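PDB 5MXZ: cytochrome c-552 Ks_3358 from Candidatus Kuenenia stuttgartiensis, which binds a covalently attached heme c and probably carries electrons as a small class I-type cytochrome c of an anammox bacterium. Local coordinates for residues Thr44-Ile49 with Val79-Lys84. The protein carries 1 engineered substitution. Residues are numbered along the deposited sequence; the frame is centred on the assembly and turned at random.
Sequences TSDERI and VVRGFK. With ZN (zinc ion), chain F; ZN (zinc ion), chain E; HEC (heme c), chain B; EDO (1,2-ethanediol), chain R.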
loop_
_atom_site.group_PDB
_atom_site.type_symbol
_atom_site.label_atom_id
_atom_site.label_comp_id
_atom_site.label_asym_id
_atom_site.label_seq_id
_atom_site.Cartn_x
_atom_site.Cartn_y
_atom_site.Cartn_z
ATOM N N THR A 44 -11.798 -5.421 -1.525
ATOM C CA THR A 44 -10.398 -5.846 -1.432
ATOM C C THR A 44 -10.128 -6.551 -0.112
ATOM O O THR A 44 -10.377 -5.994 0.961
ATOM C CB THR A 44 -9.434 -4.655 -1.631
ATOM O OG1 THR A 44 -9.768 -3.975 -2.848
ATOM C CG2 THR A 44 -7.980 -5.115 -1.688
ATOM N N SER A 45 -9.628 -7.782 -0.210
ATOM C CA SER A 45 -9.282 -8.591 0.959
ATOM C C SER A 45 -7.913 -8.203 1.495
ATOM O O SER A 45 -7.084 -7.654 0.754
ATOM C CB SER A 45 -9.276 -10.084 0.600
ATOM O OG SER A 45 -8.162 -10.401 -0.221
ATOM N N ASP A 46 -7.669 -8.514 2.771
ATOM C CA ASP A 46 -6.340 -8.330 3.379
ATOM C C ASP A 46 -5.256 -9.077 2.627
ATOM O O ASP A 46 -4.156 -8.555 2.437
ATOM C CB ASP A 46 -6.347 -8.775 4.837
ATOM C CG ASP A 46 -7.191 -7.880 5.706
ATOM O OD1 ASP A 46 -7.732 -6.866 5.211
ATOM O OD2 ASP A 46 -7.329 -8.182 6.903
ATOM N N GLU A 47 -5.588 -10.294 2.193
ATOM C CA GLU A 47 -4.679 -11.137 1.428
ATOM C C GLU A 47 -4.237 -10.484 0.118
ATOM O O GLU A 47 -3.058 -10.547 -0.224
ATOM C CB GLU A 47 -5.337 -12.480 1.156
ATOM C CG GLU A 47 -4.503 -13.432 0.321
ATOM C CD GLU A 47 -5.324 -14.566 -0.243
ATOM O OE1 GLU A 47 -5.044 -15.005 -1.384
ATOM O OE2 GLU A 47 -6.249 -15.031 0.459
ATOM N N ARG A 48 -5.185 -9.870 -0.601
ATOM C CA ARG A 48 -4.890 -9.120 -1.832
ATOM C C ARG A 48 -3.919 -7.971 -1.556
ATOM O O ARG A 48 -2.955 -7.779 -2.307
ATOM C CB ARG A 48 -6.189 -8.618 -2.500
ATOM C CG ARG A 48 -6.024 -7.694 -3.709
ATOM C CD ARG A 48 -5.734 -8.422 -5.029
ATOM N NE ARG A 48 -4.357 -8.914 -5.135
ATOM C CZ ARG A 48 -3.296 -8.192 -5.515
ATOM N NH1 ARG A 48 -3.407 -6.907 -5.833
ATOM N NH2 ARG A 48 -2.102 -8.759 -5.558
ATOM N N ILE A 49 -4.170 -7.232 -0.475
ATOM C CA ILE A 49 -3.289 -6.147 -0.032
ATOM C C ILE A 49 -1.875 -6.680 0.265
ATOM O O ILE A 49 -0.891 -6.134 -0.244
ATOM C CB ILE A 49 -3.890 -5.361 1.172
ATOM C CG1 ILE A 49 -5.179 -4.619 0.749
ATOM C CG2 ILE A 49 -2.875 -4.377 1.758
ATOM C CD1 ILE A 49 -6.078 -4.161 1.889
ATOM N N VAL A 79 -2.990 0.554 7.839
ATOM C CA VAL A 79 -2.642 1.847 7.244
ATOM C C VAL A 79 -3.392 2.034 5.913
ATOM O O VAL A 79 -4.055 3.057 5.709
ATOM C CB VAL A 79 -1.112 2.028 7.078
ATOM C CG1 VAL A 79 -0.798 3.383 6.459
ATOM C CG2 VAL A 79 -0.401 1.891 8.423
ATOM N N VAL A 80 -3.292 1.035 5.034
ATOM C CA VAL A 80 -4.007 1.001 3.747
ATOM C C VAL A 80 -5.523 1.150 3.962
ATOM O O VAL A 80 -6.204 1.875 3.217
ATOM C CB VAL A 80 -3.669 -0.290 2.948
ATOM C CG1 VAL A 80 -4.598 -0.480 1.754
ATOM C CG2 VAL A 80 -2.215 -0.274 2.480
ATOM N N ARG A 81 -6.018 0.486 5.006
ATOM C CA ARG A 81 -7.423 0.534 5.417
ATOM C C ARG A 81 -7.885 1.904 5.935
ATOM O O ARG A 81 -9.089 2.185 5.957
ATOM C CB ARG A 81 -7.690 -0.524 6.492
ATOM C CG ARG A 81 -7.585 -1.973 6.036
ATOM C CD ARG A 81 -8.755 -2.359 5.159
ATOM N NE ARG A 81 -8.731 -3.763 4.759
ATOM C CZ ARG A 81 -9.277 -4.239 3.645
ATOM N NH1 ARG A 81 -9.890 -3.429 2.787
ATOM N NH2 ARG A 81 -9.213 -5.539 3.382
ATOM N N GLY A 82 -6.934 2.733 6.365
ATOM C CA GLY A 82 -7.212 4.105 6.790
ATOM C C GLY A 82 -7.364 4.285 8.290
ATOM O O GLY A 82 -7.876 5.314 8.737
ATOM N N PHE A 83 -6.904 3.297 9.063
ATOM C CA PHE A 83 -7.054 3.282 10.527
ATOM C C PHE A 83 -5.812 3.778 11.284
ATOM O O PHE A 83 -5.919 4.165 12.454
ATOM C CB PHE A 83 -7.419 1.873 11.041
ATOM C CG PHE A 83 -8.592 1.222 10.342
ATOM C CD1 PHE A 83 -9.755 1.944 10.021
ATOM C CD2 PHE A 83 -8.555 -0.147 10.050
ATOM C CE1 PHE A 83 -10.834 1.317 9.394
ATOM C CE2 PHE A 83 -9.634 -0.775 9.426
ATOM C CZ PHE A 83 -10.770 -0.043 9.098
ATOM N N LYS A 84 -4.656 3.762 10.608
ATOM C CA LYS A 84 -3.320 4.085 11.172
ATOM C C LYS A 84 -2.881 3.081 12.233
ATOM O O LYS A 84 -1.768 2.554 12.181
ATOM C CB LYS A 84 -3.236 5.515 11.736
ATOM C CG LYS A 84 -3.496 6.619 10.727
ATOM C CD LYS A 84 -3.354 7.992 11.361
ATOM C CE LYS A 84 -3.726 9.096 10.382
ATOM N NZ LYS A 84 -5.188 9.139 10.093
HETATM ZN ZN ZN F . -9.144 -7.077 7.413
HETATM ZN ZN ZN E . -6.474 -16.979 -0.256
HETATM FE FE HEC B . 1.503 0.338 -4.299
HETATM C CHA HEC B . -1.121 -0.886 -6.155
HETATM C CHB HEC B . 0.003 -0.743 -1.402
HETATM C CHC HEC B . 4.408 1.050 -2.581
HETATM C CHD HEC B . 2.614 2.116 -7.000
HETATM N NA HEC B . -0.265 -0.681 -3.857
HETATM C C1A HEC B . -1.244 -1.032 -4.703
HETATM C C2A HEC B . -2.405 -1.708 -4.087
HETATM C C3A HEC B . -2.077 -1.679 -2.656
HETATM C C4A HEC B . -0.746 -1.012 -2.646
HETATM C CMA HEC B . -2.891 -2.212 -1.500
HETATM C CAA HEC B . -3.630 -2.212 -4.804
HETATM C CBA HEC B . -3.845 -3.698 -4.907
HETATM C CGA HEC B . -5.246 -3.891 -5.454
HETATM O O1A HEC B . -5.952 -2.908 -5.773
HETATM O O2A HEC B . -5.658 -5.051 -5.570
HETATM N NB HEC B . 2.122 0.157 -2.310
HETATM C C1B HEC B . 1.387 -0.275 -1.254
HETATM C C2B HEC B . 2.083 -0.280 0.064
HETATM C C3B HEC B . 3.393 0.255 -0.332
HETATM C C4B HEC B . 3.305 0.506 -1.780
HETATM C CMB HEC B . 1.566 -0.698 1.417
HETATM C CAB HEC B . 4.573 0.483 0.516
HETATM C CBB HEC B . 5.246 -0.758 1.062
HETATM N NC HEC B . 3.255 1.395 -4.725
HETATM C C1C HEC B . 4.303 1.650 -3.917
HETATM C C2C HEC B . 5.381 2.498 -4.505
HETATM C C3C HEC B . 4.818 2.787 -5.832
HETATM C C4C HEC B . 3.513 2.094 -5.846
HETATM C CMC HEC B . 6.684 2.936 -3.886
HETATM C CAC HEC B . 5.402 3.641 -6.913
HETATM C CBC HEC B . 6.734 3.261 -7.508
HETATM N ND HEC B . 0.866 0.546 -6.267
HETATM C C1D HEC B . 1.419 1.297 -7.238
HETATM C C2D HEC B . 0.740 1.235 -8.550
HETATM C C3D HEC B . -0.391 0.336 -8.288
HETATM C C4D HEC B . -0.202 -0.002 -6.862
HETATM C CMD HEC B . 1.100 1.937 -9.833
HETATM C CAD HEC B . -1.456 -0.171 -9.220
HETATM C CBD HEC B . -0.992 -1.586 -9.603
HETATM C CGD HEC B . -2.014 -2.689 -9.371
HETATM O O1D HEC B . -1.776 -3.827 -9.843
HETATM O O2D HEC B . -3.067 -2.468 -8.727
HETATM C C1 EDO R . -12.874 -8.985 2.183
HETATM O O1 EDO R . -12.960 -9.119 0.759
HETATM C C2 EDO R . -13.691 -7.774 2.621
HETATM O O2 EDO R . -13.095 -6.576 2.103
#
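At the rim of the heme pocket of this small all-helical cytochrome c, Arg-81, which follows Val-80 of helix 77-80, reaches across to the link leading into helix 46-55 and to its first turn, placing NH2 between a backbone carbonyl and a carboxylate at the guanidinium edge. NH2 donates to Thr-44 O (2.7 Å, N-H...O 162°) and, through its other hydrogen, to Asp-46 OD1 (2.7 Å), the latter a salt bridge. Both acceptors lie near the guanidinium plane, and weak second bonds from NH1 to Thr-44 O and from NE to Asp-46 OD1 help fix its rotation; the carboxylate plane is turned 48° from it. NH1 is also hydrogen-bonded to Gln-41. A bend at chi2 (-72°) turns CD of Arg-81 toward Thr-44. Asp-46 OD2 binds a zinc ion at 2.2 Å, with OD1 farther off at 2.6 Å; metal and guanidinium together hold the carboxylate, and the zinc would probably draw charge from it. Ser-45 is the N-cap of helix 46-55, its OG accepting from Arg-48 N at 3.0 Å, while a Schellman motif at Gly-82 closes helix 77-80. Ile-49 CD1 sits over the centre of one guanidinium face, 3.7 Å from Arg-81 CZ, and also meets Val-80 CG1 at 4.0 Å. The same two apolar side chains line the heme: Ile-49 CG2 packs on methyl CMA and Val-80 CG2 on CMB. Arg-48 donates from NH1 to propionate O2A at 2.9 Å.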